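Local coordinates for Myo-inositol 2-dehydrogenase (Lactobacillus plantarum WCFS1, PDB 3CEA), which probably catalyses the NAD-dependent oxidation of myo-inositol at its C2 hydroxyl, binding the dinucleotide on a Rossmann fold, at residues A[296-299]-A[300-303]. Residues are numbered along the deposited sequence; the frame is centred on the assembly and turned at random.
Sequences TAFT and DEVQ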
loop_
_atom_site.group_PDB
_atom_site.type_symbol
_atom_site.label_atom_id
_atom_site.label_comp_id
_atom_site.label_asym_id
_atom_site.label_seq_id
_atom_site.Cartn_x
_atom_site.Cartn_y
_atom_site.Cartn_z
ATOM N N THR A 296 -16.572 -2.940 16.404
ATOM C CA THR A 296 -17.886 -2.836 15.753
ATOM C C THR A 296 -18.572 -4.202 15.626
ATOM O O THR A 296 -19.765 -4.328 15.914
ATOM C CB THR A 296 -17.788 -2.161 14.364
ATOM O OG1 THR A 296 -17.026 -0.952 14.465
ATOM C CG2 THR A 296 -19.174 -1.832 13.819
ATOM N N ALA A 297 -17.815 -5.217 15.205
ATOM C CA ALA A 297 -18.329 -6.584 15.085
ATOM C C ALA A 297 -18.851 -7.121 16.419
ATOM O O ALA A 297 -19.886 -7.784 16.456
ATOM C CB ALA A 297 -17.265 -7.512 14.511
ATOM N N PHE A 298 -18.127 -6.830 17.501
ATOM C CA PHE A 298 -18.555 -7.183 18.858
ATOM C C PHE A 298 -19.865 -6.499 19.230
ATOM O O PHE A 298 -20.730 -7.106 19.859
ATOM C CB PHE A 298 -17.491 -6.797 19.884
ATOM C CG PHE A 298 -16.336 -7.757 19.965
ATOM C CD1 PHE A 298 -16.549 -9.113 20.208
ATOM C CD2 PHE A 298 -15.028 -7.295 19.838
ATOM C CE1 PHE A 298 -15.480 -9.998 20.300
ATOM C CE2 PHE A 298 -13.948 -8.173 19.930
ATOM C CZ PHE A 298 -14.173 -9.527 20.160
ATOM N N THR A 299 -19.996 -5.229 18.854
ATOM C CA THR A 299 -21.215 -4.473 19.107
ATOM C C THR A 299 -22.362 -5.047 18.278
ATOM O O THR A 299 -23.425 -5.355 18.818
ATOM C CB THR A 299 -21.010 -2.969 18.816
ATOM O OG1 THR A 299 -20.004 -2.453 19.693
ATOM C CG2 THR A 299 -22.297 -2.180 19.030
ATOM N N ASP A 300 -22.128 -5.214 16.977
ATOM C CA ASP A 300 -23.156 -5.697 16.058
ATOM C C ASP A 300 -23.682 -7.100 16.393
ATOM O O ASP A 300 -24.881 -7.364 16.236
ATOM C CB ASP A 300 -22.670 -5.616 14.603
ATOM C CG ASP A 300 -22.576 -4.174 14.088
ATOM O OD1 ASP A 300 -23.089 -3.247 14.756
ATOM O OD2 ASP A 300 -21.990 -3.965 13.002
ATOM N N GLU A 301 -22.800 -7.985 16.864
ATOM C CA GLU A 301 -23.201 -9.353 17.229
ATOM C C GLU A 301 -24.060 -9.399 18.490
ATOM O O GLU A 301 -25.013 -10.179 18.567
ATOM C CB GLU A 301 -21.991 -10.285 17.378
ATOM C CG GLU A 301 -21.149 -10.060 18.625
ATOM C CD GLU A 301 -20.257 -11.234 18.966
ATOM O OE1 GLU A 301 -20.430 -12.324 18.377
ATOM O OE2 GLU A 301 -19.382 -11.064 19.838
ATOM N N VAL A 302 -23.712 -8.571 19.475
ATOM C CA VAL A 302 -24.461 -8.492 20.726
ATOM C C VAL A 302 -25.830 -7.865 20.471
ATOM O O VAL A 302 -26.834 -8.303 21.037
ATOM C CB VAL A 302 -23.670 -7.737 21.827
ATOM C CG1 VAL A 302 -24.560 -7.400 23.019
ATOM C CG2 VAL A 302 -22.481 -8.572 22.282
ATOM N N GLN A 303 -25.861 -6.857 19.601
ATOM C CA GLN A 303 -27.113 -6.251 19.161
ATOM C C GLN A 303 -27.991 -7.280 18.447
ATOM O O GLN A 303 -29.204 -7.314 18.657
ATOM C CB GLN A 303 -26.848 -5.049 18.248
ATOM C CG GLN A 303 -28.104 -4.263 17.860
ATOM C CD GLN A 303 -28.701 -3.501 19.029
ATOM O OE1 GLN A 303 -28.105 -2.548 19.533
ATOM N NE2 GLN A 303 -29.886 -3.917 19.463
#
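Helix 295-311 passes the NAD pocket, and here F298 and E301 meet within its first turns. Their side chains run alongside each other, with carboxylate oxygen OE2 of E301 at the edge of the F298 ring, 3.5 Å from CD1, and the two planes 51° apart. With chi1 at 73°, CG of E301 is flanked by both its own backbone N and carbonyl carbon, and it lies 3.2 Å from O of F298. Regular i to i+4 bonds carry the helix through: D300 N to T296 O is 2.7 Å, E301 N to A297 O measures 2.9 Å, and V302 N to F298 O is weak. CG2 of V302 also packs on that carbonyl oxygen. The F298 ring touches the bound NAD and meets the ring of H23, the two planes nearly perpendicular at about 85°. Helix 20-29 follows the first strand of the Rossmann fold, 9-14, and V302 rests on its H23 and L27. Replacing E301 with an alanine is likely to leave the CD1 edge of F298 without its carboxylate neighbour and open a gap beside M131 and Y134. On the exposed side, CG2 of T296 lies 3.6 Å from OD2 of D300. OE1 of Q303 accepts a hydrogen bond from Q32 N.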